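Local atomic coordinates of AGR_C_1268p (Agrobacterium tumefaciens str. C58, PDB entry 2GHS), a protein that belongs to the SMP-30/regucalcin family of six-bladed beta-propellers and probably acts as a metal-dependent gluconolactonase with one divalent cation per subunit. Residues T55-A63 with L73-G81; G231-A239 with Q272-G280. All coordinates share one frame; numbering follows the deposited sequence.

Interaction 1: residues T55-A63 with L73-G81; sequences TFDPASGTA and LHELHLASG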
ATOM      1  N   THR A  55       6.857  -0.212  -2.371  1.00  9.18           N
ATOM      2  CA  THR A  55       7.532  -1.332  -1.718  1.00  8.16           C
ATOM      3  C   THR A  55       9.026  -1.222  -2.015  1.00 10.77           C
ATOM      4  O   THR A  55       9.441  -0.397  -2.849  1.00 10.97           O
ATOM      5  CB  THR A  55       6.903  -2.700  -2.175  1.00 12.55           C
ATOM      6  OG1 THR A  55       7.458  -3.779  -1.411  1.00 12.87           O
ATOM      7  CG2 THR A  55       7.129  -2.958  -3.634  1.00 13.37           C
ATOM      8  N   PHE A  56       9.852  -1.963  -1.284  1.00 10.31           N
ATOM      9  CA  PHE A  56      11.288  -1.815  -1.402  1.00 10.21           C
ATOM     10  C   PHE A  56      11.885  -3.200  -1.663  1.00  9.20           C
ATOM     11  O   PHE A  56      11.478  -4.198  -1.035  1.00  9.78           O
ATOM     12  CB  PHE A  56      11.883  -1.288  -0.096  1.00  7.57           C
ATOM     13  CG  PHE A  56      13.361  -0.959  -0.169  1.00  8.60           C
ATOM     14  CD1 PHE A  56      13.845   0.071  -0.961  1.00  8.12           C
ATOM     15  CD2 PHE A  56      14.234  -1.647   0.620  1.00 11.99           C
ATOM     16  CE1 PHE A  56      15.200   0.338  -0.987  1.00 10.72           C
ATOM     17  CE2 PHE A  56      15.574  -1.351   0.610  1.00 11.57           C
ATOM     18  CZ  PHE A  56      16.043  -0.369  -0.188  1.00  8.62           C
ATOM     19  N   ASP A  57      12.828  -3.235  -2.597  1.00  8.45           N
ATOM     20  CA  ASP A  57      13.688  -4.418  -2.869  1.00  7.86           C
ATOM     21  C   ASP A  57      15.075  -4.228  -2.270  1.00  7.50           C
ATOM     22  O   ASP A  57      15.897  -3.515  -2.838  1.00  9.41           O
ATOM     23  CB  ASP A  57      13.781  -4.650  -4.397  1.00 10.24           C
ATOM     24  CG  ASP A  57      14.532  -5.931  -4.773  1.00 15.86           C
ATOM     25  OD1 ASP A  57      15.238  -6.516  -3.914  1.00 10.32           O
ATOM     26  OD2 ASP A  57      14.414  -6.363  -5.955  1.00 20.84           O
ATOM     27  N   PRO A  58      15.350  -4.869  -1.131  1.00  9.97           N
ATOM     28  CA  PRO A  58      16.618  -4.704  -0.455  1.00 10.49           C
ATOM     29  C   PRO A  58      17.833  -5.226  -1.241  1.00  8.80           C
ATOM     30  O   PRO A  58      18.925  -4.716  -1.084  1.00 10.08           O
ATOM     31  CB  PRO A  58      16.410  -5.457   0.865  1.00 13.71           C
ATOM     32  CG  PRO A  58      15.385  -6.423   0.596  1.00 15.48           C
ATOM     33  CD  PRO A  58      14.472  -5.812  -0.418  1.00 12.74           C
ATOM     34  N   ALA A  59      17.619  -6.219  -2.103  1.00  9.54           N
ATOM     35  CA  ALA A  59      18.701  -6.795  -2.858  1.00 10.18           C
ATOM     36  C   ALA A  59      19.271  -5.835  -3.905  1.00 11.13           C
ATOM     37  O   ALA A  59      20.472  -5.823  -4.126  1.00 12.75           O
ATOM     38  CB  ALA A  59      18.248  -8.104  -3.483  1.00  8.44           C
ATOM     39  N   SER A  60      18.422  -5.008  -4.511  1.00 11.04           N
ATOM     40  CA  SER A  60      18.880  -4.012  -5.467  1.00 11.97           C
ATOM     41  C   SER A  60      18.910  -2.588  -4.906  1.00 14.97           C
ATOM     42  O   SER A  60      19.373  -1.677  -5.601  1.00 16.15           O
ATOM     43  CB  SER A  60      17.968  -4.026  -6.686  1.00 13.66           C
ATOM     44  OG  SER A  60      16.695  -3.601  -6.325  1.00 15.28           O
ATOM     45  N   GLY A  61      18.368  -2.386  -3.698  1.00 11.01           N
ATOM     46  CA  GLY A  61      18.290  -1.068  -3.063  1.00  9.81           C
ATOM     47  C   GLY A  61      17.371  -0.147  -3.827  1.00  8.33           C
ATOM     48  O   GLY A  61      17.641   1.043  -3.976  1.00 10.69           O
ATOM     49  N   THR A  62      16.250  -0.699  -4.261  1.00  5.74           N
ATOM     50  CA  THR A  62      15.313   0.001  -5.160  1.00  6.19           C
ATOM     51  C   THR A  62      13.872   0.074  -4.569  1.00  7.07           C
ATOM     52  O   THR A  62      13.328  -0.930  -4.120  1.00  8.64           O
ATOM     53  CB  THR A  62      15.268  -0.697  -6.537  1.00  7.69           C
ATOM     54  OG1 THR A  62      16.584  -0.719  -7.103  1.00  9.84           O
ATOM     55  CG2 THR A  62      14.363   0.033  -7.484  1.00 12.62           C
ATOM     56  N   ALA A  63      13.323   1.278  -4.516  1.00  6.76           N
ATOM     57  CA  ALA A  63      11.933   1.489  -4.170  1.00  5.89           C
ATOM     58  C   ALA A  63      11.102   1.467  -5.440  1.00  9.02           C
ATOM     59  O   ALA A  63      11.487   2.005  -6.469  1.00  7.34           O
ATOM     60  CB  ALA A  63      11.783   2.834  -3.438  1.00  8.89           C
ATOM     61  N   LEU A  73       4.589   2.200 -13.498  1.00  8.06           N
ATOM     62  CA  LEU A  73       5.339   1.578 -12.422  1.00  6.68           C
ATOM     63  C   LEU A  73       6.643   2.376 -12.314  1.00  7.57           C
ATOM     64  O   LEU A  73       7.437   2.411 -13.270  1.00  8.68           O
ATOM     65  CB  LEU A  73       5.675   0.117 -12.769  1.00  9.42           C
ATOM     66  CG  LEU A  73       6.620  -0.670 -11.848  1.00  9.39           C
ATOM     67  CD1 LEU A  73       6.114  -0.743 -10.438  1.00 10.31           C
ATOM     68  CD2 LEU A  73       6.807  -2.053 -12.402  1.00 13.41           C
ATOM     69  N   HIS A  74       6.842   2.998 -11.149  1.00  7.90           N
ATOM     70  CA  HIS A  74       7.968   3.868 -10.866  1.00  6.23           C
ATOM     71  C   HIS A  74       9.021   3.115 -10.088  1.00  8.71           C
ATOM     72  O   HIS A  74       8.703   2.327  -9.214  1.00  7.71           O
ATOM     73  CB  HIS A  74       7.452   5.075 -10.053  1.00  7.00           C
ATOM     74  CG  HIS A  74       6.638   5.992 -10.882  1.00  6.30           C
ATOM     75  ND1 HIS A  74       7.160   7.175 -11.367  1.00 10.89           N
ATOM     76  CD2 HIS A  74       5.403   5.876 -11.420  1.00 10.44           C
ATOM     77  CE1 HIS A  74       6.250   7.765 -12.128  1.00 13.18           C
ATOM     78  NE2 HIS A  74       5.185   6.989 -12.195  1.00  9.78           N
ATOM     79  N   GLU A  75      10.272   3.387 -10.458  1.00  8.24           N
ATOM     80  CA  GLU A  75      11.446   2.691  -9.912  1.00  7.98           C
ATOM     81  C   GLU A  75      12.455   3.774  -9.514  1.00  9.98           C
ATOM     82  O   GLU A  75      12.777   4.634 -10.319  1.00  7.27           O
ATOM     83  CB  GLU A  75      12.051   1.806 -10.994  1.00 11.09           C
ATOM     84  CG  GLU A  75      13.267   1.032 -10.564  1.00  9.91           C
ATOM     85  CD  GLU A  75      13.917   0.209 -11.672  1.00 18.57           C
ATOM     86  OE1 GLU A  75      13.458   0.240 -12.840  1.00 13.80           O
ATOM     87  OE2 GLU A  75      14.908  -0.494 -11.353  1.00 13.87           O
ATOM     88  N   LEU A  76      12.923   3.717  -8.257  1.00  7.30           N
ATOM     89  CA  LEU A  76      13.885   4.659  -7.731  1.00  6.07           C
ATOM     90  C   LEU A  76      14.999   3.908  -7.044  1.00  5.43           C
ATOM     91  O   LEU A  76      14.793   3.303  -5.999  1.00  7.87           O
ATOM     92  CB  LEU A  76      13.229   5.610  -6.715  1.00  8.37           C
ATOM     93  CG  LEU A  76      14.176   6.648  -6.073  1.00 11.93           C
ATOM     94  CD1 LEU A  76      14.761   7.570  -7.123  1.00 13.30           C
ATOM     95  CD2 LEU A  76      13.482   7.437  -4.978  1.00 14.07           C
ATOM     96  N   HIS A  77      16.202   4.019  -7.593  1.00  5.98           N
ATOM     97  CA  HIS A  77      17.388   3.466  -6.938  1.00  7.64           C
ATOM     98  C   HIS A  77      17.832   4.462  -5.865  1.00  7.85           C
ATOM     99  O   HIS A  77      18.264   5.566  -6.177  1.00  8.89           O
ATOM    100  CB  HIS A  77      18.531   3.241  -7.951  1.00  7.85           C
ATOM    101  CG  HIS A  77      19.745   2.616  -7.345  1.00  6.65           C
ATOM    102  ND1 HIS A  77      20.877   3.337  -7.030  1.00 14.33           N
ATOM    103  CD2 HIS A  77      19.962   1.352  -6.908  1.00 13.49           C
ATOM    104  CE1 HIS A  77      21.754   2.528  -6.459  1.00 16.07           C
ATOM    105  NE2 HIS A  77      21.222   1.319  -6.375  1.00 13.82           N
ATOM    106  N   LEU A  78      17.752   4.066  -4.608  1.00  8.14           N
ATOM    107  CA  LEU A  78      17.836   5.054  -3.526  1.00 12.12           C
ATOM    108  C   LEU A  78      19.144   5.780  -3.417  1.00 15.16           C
ATOM    109  O   LEU A  78      19.182   7.017  -3.231  1.00 14.89           O
ATOM    110  CB  LEU A  78      17.544   4.396  -2.190  1.00 14.79           C
ATOM    111  CG  LEU A  78      16.118   3.986  -1.933  1.00 19.61           C
ATOM    112  CD1 LEU A  78      16.042   3.600  -0.471  1.00 25.19           C
ATOM    113  CD2 LEU A  78      15.155   5.112  -2.262  1.00 22.78           C
ATOM    114  N   ALA A  79      20.221   5.004  -3.464  1.00 12.86           N
ATOM    115  CA  ALA A  79      21.548   5.538  -3.210  1.00 15.63           C
ATOM    116  C   ALA A  79      21.949   6.564  -4.236  1.00 17.71           C
ATOM    117  O   ALA A  79      22.636   7.554  -3.900  1.00 19.45           O
ATOM    118  CB  ALA A  79      22.552   4.399  -3.182  1.00 16.65           C
ATOM    119  N   SER A  80      21.530   6.343  -5.479  1.00 15.51           N
ATOM    120  CA  SER A  80      21.921   7.183  -6.592  1.00 15.80           C
ATOM    121  C   SER A  80      20.865   8.213  -6.986  1.00 16.59           C
ATOM    122  O   SER A  80      21.178   9.205  -7.667  1.00 16.03           O
ATOM    123  CB  SER A  80      22.207   6.283  -7.782  1.00 14.86           C
ATOM    124  OG  SER A  80      21.003   5.735  -8.293  1.00 13.81           O
ATOM    125  N   GLY A  81      19.613   7.958  -6.610  1.00 15.10           N
ATOM    126  CA  GLY A  81      18.489   8.806  -7.014  1.00 16.44           C
ATOM    127  C   GLY A  81      18.024   8.586  -8.454  1.00 15.08           C
ATOM    128  O   GLY A  81      17.202   9.338  -8.952  1.00 19.03           O
TER
HETATM  129  O   HOH W   1      20.041   2.053  -3.167  1.00 21.65           O
HETATM  130  O   HOH W   2      16.904  -0.259  -9.649  1.00 31.28           O

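Interaction 2: residues G231-A239 with Q272-G280; sequences GMDGSVCDA and QTTCPAFIG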
ATOM      1  N   GLY A 231      -9.317   9.885   5.639  1.00 10.86           N
ATOM      2  CA  GLY A 231      -9.540   8.472   5.332  1.00  9.76           C
ATOM      3  C   GLY A 231      -8.334   7.619   5.630  1.00 11.12           C
ATOM      4  O   GLY A 231      -7.229   8.010   5.283  1.00 14.04           O
HETATM    5  N   MSE A 232      -8.544   6.478   6.276  1.00  9.78           N
HETATM    6  CA  MSE A 232      -7.440   5.551   6.545  1.00  9.06           C
HETATM    7  C   MSE A 232      -7.083   4.871   5.235  1.00 10.12           C
HETATM    8  O   MSE A 232      -7.894   4.132   4.657  1.00 11.47           O
HETATM    9  CB  MSE A 232      -7.798   4.532   7.609  1.00 11.70           C
HETATM   10  CG  MSE A 232      -8.112   5.169   8.929  1.00 11.88           C
HETATM   11 SE   MSE A 232      -8.451   3.786  10.290  1.00 17.08          SE
HETATM   12  CE  MSE A 232      -6.660   3.654  11.026  1.00 24.63           C
ATOM     13  N   ASP A 233      -5.863   5.142   4.755  1.00  8.86           N
ATOM     14  CA  ASP A 233      -5.420   4.602   3.477  1.00  9.17           C
ATOM     15  C   ASP A 233      -4.417   3.454   3.736  1.00 10.47           C
ATOM     16  O   ASP A 233      -4.699   2.596   4.563  1.00  9.42           O
ATOM     17  CB  ASP A 233      -4.839   5.743   2.601  1.00  9.51           C
ATOM     18  CG  ASP A 233      -5.848   6.311   1.637  1.00 21.40           C
ATOM     19  OD1 ASP A 233      -7.064   6.373   1.975  1.00 21.31           O
ATOM     20  OD2 ASP A 233      -5.421   6.703   0.538  1.00 21.94           O
ATOM     21  N   GLY A 234      -3.260   3.416   3.047  1.00  9.30           N
ATOM     22  CA  GLY A 234      -2.329   2.304   3.202  1.00  9.73           C
ATOM     23  C   GLY A 234      -1.645   2.309   4.544  1.00  8.36           C
ATOM     24  O   GLY A 234      -1.524   3.365   5.198  1.00  8.51           O
ATOM     25  N   SER A 235      -1.268   1.105   4.976  1.00  8.71           N
ATOM     26  CA  SER A 235      -0.551   0.905   6.231  1.00  8.52           C
ATOM     27  C   SER A 235       0.557  -0.114   6.176  1.00 10.90           C
ATOM     28  O   SER A 235       0.489  -1.079   5.407  1.00 10.01           O
ATOM     29  CB  SER A 235      -1.494   0.420   7.322  1.00  9.23           C
ATOM     30  OG  SER A 235      -2.506   1.372   7.616  1.00  9.57           O
ATOM     31  N   VAL A 236       1.543   0.113   7.036  1.00  9.03           N
ATOM     32  CA  VAL A 236       2.575  -0.895   7.361  1.00  8.45           C
ATOM     33  C   VAL A 236       2.527  -1.166   8.856  1.00  8.70           C
ATOM     34  O   VAL A 236       1.959  -0.423   9.623  1.00  9.14           O
ATOM     35  CB  VAL A 236       3.980  -0.522   6.894  1.00  9.53           C
ATOM     36  CG1 VAL A 236       4.056  -0.481   5.368  1.00 12.85           C
ATOM     37  CG2 VAL A 236       4.443   0.789   7.530  1.00 13.00           C
ATOM     38  N   CYS A 237       3.101  -2.287   9.243  1.00  8.36           N
ATOM     39  CA  CYS A 237       3.145  -2.729  10.615  1.00  9.48           C
ATOM     40  C   CYS A 237       4.626  -3.000  10.951  1.00  9.39           C
ATOM     41  O   CYS A 237       5.319  -3.762  10.245  1.00  8.97           O
ATOM     42  CB  CYS A 237       2.251  -3.948  10.782  1.00  9.28           C
ATOM     43  SG  CYS A 237       2.099  -4.544  12.460  1.00 12.43           S
ATOM     44  N   ASP A 238       5.148  -2.300  11.971  1.00  9.80           N
ATOM     45  CA  ASP A 238       6.568  -2.396  12.271  1.00  8.55           C
ATOM     46  C   ASP A 238       6.934  -3.651  13.114  1.00  9.19           C
ATOM     47  O   ASP A 238       6.102  -4.503  13.390  1.00  9.69           O
ATOM     48  CB  ASP A 238       7.108  -1.082  12.870  1.00  8.56           C
ATOM     49  CG  ASP A 238       6.634  -0.808  14.277  1.00  8.19           C
ATOM     50  OD1 ASP A 238       6.177  -1.744  14.973  1.00  9.93           O
ATOM     51  OD2 ASP A 238       6.733   0.387  14.733  1.00  9.97           O
ATOM     52  N   ALA A 239       8.209  -3.757  13.484  1.00  9.86           N
ATOM     53  CA  ALA A 239       8.714  -4.976  14.094  1.00 12.50           C
ATOM     54  C   ALA A 239       8.142  -5.154  15.490  1.00 13.55           C
ATOM     55  O   ALA A 239       8.166  -6.270  16.014  1.00 12.60           O
ATOM     56  CB  ALA A 239      10.224  -4.949  14.168  1.00 15.96           C
ATOM     57  N   GLN A 272      -2.917  14.557   0.470  1.00  6.42           N
ATOM     58  CA  GLN A 272      -3.611  13.332   0.076  1.00  6.99           C
ATOM     59  C   GLN A 272      -2.651  12.149   0.197  1.00  6.38           C
ATOM     60  O   GLN A 272      -2.209  11.559  -0.796  1.00  5.82           O
ATOM     61  CB  GLN A 272      -4.217  13.464  -1.306  1.00  8.17           C
ATOM     62  CG  GLN A 272      -5.190  14.592  -1.369  1.00 11.26           C
ATOM     63  CD  GLN A 272      -6.082  14.605  -2.544  1.00 19.08           C
ATOM     64  OE1 GLN A 272      -7.251  14.951  -2.396  1.00 14.20           O
ATOM     65  NE2 GLN A 272      -5.565  14.284  -3.723  1.00 12.65           N
ATOM     66  N   THR A 273      -2.369  11.830   1.464  1.00  6.55           N
ATOM     67  CA  THR A 273      -1.344  10.861   1.822  1.00  6.65           C
ATOM     68  C   THR A 273      -1.911   9.472   1.512  1.00  7.08           C
ATOM     69  O   THR A 273      -3.043   9.147   1.934  1.00  7.78           O
ATOM     70  CB  THR A 273      -1.037  10.919   3.309  1.00  8.97           C
ATOM     71  OG1 THR A 273      -1.219  12.227   3.792  1.00 12.86           O
ATOM     72  CG2 THR A 273       0.387  10.457   3.597  1.00 14.25           C
ATOM     73  N   THR A 274      -1.154   8.635   0.799  1.00  6.74           N
ATOM     74  CA  THR A 274      -1.724   7.347   0.386  1.00  7.20           C
ATOM     75  C   THR A 274      -1.132   6.084   1.018  1.00  9.00           C
ATOM     76  O   THR A 274      -1.877   5.197   1.343  1.00  8.18           O
ATOM     77  CB  THR A 274      -1.672   7.172  -1.129  1.00 10.50           C
ATOM     78  OG1 THR A 274      -0.359   7.416  -1.585  1.00  9.16           O
ATOM     79  CG2 THR A 274      -2.633   8.131  -1.804  1.00  8.88           C
ATOM     80  N   CYS A 275       0.170   6.009   1.210  1.00  5.39           N
ATOM     81  CA  CYS A 275       0.772   4.759   1.670  1.00  6.97           C
ATOM     82  C   CYS A 275       2.206   4.923   2.155  1.00  6.13           C
ATOM     83  O   CYS A 275       2.977   5.623   1.517  1.00  7.22           O
ATOM     84  CB  CYS A 275       0.738   3.684   0.569  1.00 10.28           C
ATOM     85  SG  CYS A 275       0.960   1.986   1.191  1.00 11.19           S
ATOM     86  N   PRO A 276       2.543   4.270   3.282  1.00  7.52           N
ATOM     87  CA  PRO A 276       3.956   4.169   3.679  1.00  9.20           C
ATOM     88  C   PRO A 276       4.675   2.904   3.186  1.00  8.79           C
ATOM     89  O   PRO A 276       4.049   1.897   2.831  1.00  7.75           O
ATOM     90  CB  PRO A 276       3.862   4.184   5.194  1.00  9.08           C
ATOM     91  CG  PRO A 276       2.532   3.629   5.509  1.00 11.81           C
ATOM     92  CD  PRO A 276       1.677   3.642   4.288  1.00  7.49           C
ATOM     93  N   ALA A 277       5.994   2.917   3.246  1.00  7.24           N
ATOM     94  CA  ALA A 277       6.804   1.723   2.958  1.00  6.90           C
ATOM     95  C   ALA A 277       8.123   1.807   3.732  1.00  7.10           C
ATOM     96  O   ALA A 277       8.688   2.874   3.826  1.00  8.38           O
ATOM     97  CB  ALA A 277       7.070   1.590   1.470  1.00  7.08           C
ATOM     98  N   PHE A 278       8.597   0.684   4.287  1.00  6.31           N
ATOM     99  CA  PHE A 278       9.926   0.612   4.856  1.00  7.53           C
ATOM    100  C   PHE A 278      10.967   0.551   3.761  1.00  7.28           C
ATOM    101  O   PHE A 278      10.846  -0.242   2.826  1.00  7.00           O
ATOM    102  CB  PHE A 278      10.081  -0.613   5.758  1.00  7.24           C
ATOM    103  CG  PHE A 278       9.086  -0.660   6.885  1.00  6.37           C
ATOM    104  CD1 PHE A 278       9.054   0.384   7.827  1.00  8.89           C
ATOM    105  CD2 PHE A 278       8.203  -1.725   7.023  1.00  5.43           C
ATOM    106  CE1 PHE A 278       8.140   0.378   8.883  1.00  9.10           C
ATOM    107  CE2 PHE A 278       7.293  -1.749   8.094  1.00  4.88           C
ATOM    108  CZ  PHE A 278       7.255  -0.693   9.006  1.00  6.56           C
ATOM    109  N   ILE A 279      12.008   1.370   3.902  1.00  5.98           N
ATOM    110  CA  ILE A 279      13.063   1.464   2.909  1.00  5.87           C
ATOM    111  C   ILE A 279      14.413   1.558   3.602  1.00  7.82           C
ATOM    112  O   ILE A 279      14.510   1.777   4.818  1.00  7.49           O
ATOM    113  CB  ILE A 279      12.890   2.689   1.930  1.00  7.91           C
ATOM    114  CG1 ILE A 279      13.005   4.010   2.685  1.00  7.44           C
ATOM    115  CG2 ILE A 279      11.610   2.590   1.202  1.00 10.05           C
ATOM    116  CD1 ILE A 279      13.168   5.209   1.792  1.00 10.83           C
ATOM    117  N   GLY A 280      15.467   1.463   2.803  1.00  5.91           N
ATOM    118  CA  GLY A 280      16.816   1.505   3.292  1.00  6.83           C
ATOM    119  C   GLY A 280      17.361   0.159   3.747  1.00  6.77           C
ATOM    120  O   GLY A 280      16.604  -0.805   3.927  1.00  7.75           O
TER

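Interaction 1: residues T55-A63 with L73-G81
Leu78 lays its CD1 methyl obliquely against the Phe56 ring, 3.4 Å from Phe56 CE1, while its other methyl, CD2, points to Ala63 CB. Phe56 carries its ring anti to its own backbone N (chi1 -174°), which brings CE1 and CZ up to the CD1 methyl of Leu78 although the CB of Phe56 does not aim at 73-81. On the other side of the hairpin Thr62 and Glu75 meet at a slant, Thr62 CG2 lying 3.4 Å from Glu75 CG. Beyond CG the glutamate runs extended; a water bridges its OE2 to Thr62 OG1, and OE1 is bonded to His86 on the next strand. Strands 62-67 and 72-77 form the central antiparallel hairpin of a four-stranded propeller blade, and the contact covers the end of that hairpin where 62-67 begins and 72-77 finishes. Ala63 and Leu76 make a hydrogen-bonded pair with both amides used, Leu76 N to Ala63 O being 2.9 Å. Thr62 and His77 follow as a non-hydrogen-bonded pair. The last bond, Leu78 N to Gly61 O at 3.1 Å, is almost straight (173° at the hydrogen), and a water linking the same carbonyl to Ala79 N gives that oxygen a second donor. Gly61, at positive phi, and Thr62 both face Asp57 in a G1 beta bulge, which shapes the turn out of strand 51-57. The His77 ring presents its edge to this turn, His77 CD2 standing 3.4 Å from Ser60 O, and Thr62 OG1 also lies near the ring plane. Within the turn Ser60 OG and Thr62 OG1 share a hydrogen bond; across CG from CD2, His77 ND1 and Ser80 OG share another at 2.7 Å, which helps fix the rotation of the ring.

Interaction 2: residues G231-A239 with Q272-G280
With Val236 CG1 placed anti to its carbonyl carbon (chi1 -66°), CG2 falls between backbone N and carbonyl carbon and meets the ring of Phe278, whose own chi1 of -58° swings it back toward 231-237. The two side chains run antiparallel, one passing alongside the other, and Val236 CG2 stops 3.5 Å from Phe278 CZ, oblique to the ring. Strands 231-237 and 273-279 are edge strands of two different propeller blades, lying side by side near the central axis of the fold, so the contact is a blade-to-blade seam in its buried middle. Their directions differ by 15° and their axes approach to 4.9 Å, yet a single hydrogen bond crosses: Gly234 N to Thr274 O, 2.8 Å. Farther along, a proline ring and the side chains of Val236 and Phe278 fill the seam. Pro276 presents its ring to the first strand, Pro276 CD packing on Gly234 O at 3.3 Å and CG on Val236 CG2, while Val236 CG1 lies over the carbonyl of Pro276. Gly234 has no side chain, and Cys275 SG occupies the space beside its CA. The same end of the Phe278 ring also turns its edge, at CE2, to Cys237 O and brings CZ against Asp238 CA and CB; the Asp238 carboxylate is engaged by His242 N and Trp244 NE1. Asp233, predicted to bind the divalent cation and to act as proton donor/acceptor, sits where the strands come together, close to Asn182, another predicted ligand; Glu52, also predicted, lies beside Cys275 and Thr274. Thr274 OG1 bonds to Gly51 O and Thr289 OG1, tying this strand to the backbone just before Glu52. Asp233 CB rests 3.3 Å from Thr274 O, and Asp233 OD2 lies 3.9 Å from Thr274 CG2.

How the interactions relate
Interaction 1 lies toward the periphery and is only partly buried, whereas every touching residue of interaction 2 is buried, the centre of that contact lying about 6 Å from the centre of the chain. The first joins neighbouring strands of one blade through paired antiparallel backbone bonds, waters and polar turn residues; the second sets edge strands of separate blades side by side, with one backbone bond and mostly apolar filling next to the predicted metal site. Their centres are 16 Å apart, but the two contacts touch: Phe56 CB packs 3.3 Å from Phe278 O, and its ring continues over Ile279 and Gly280, where Leu78 also arrives.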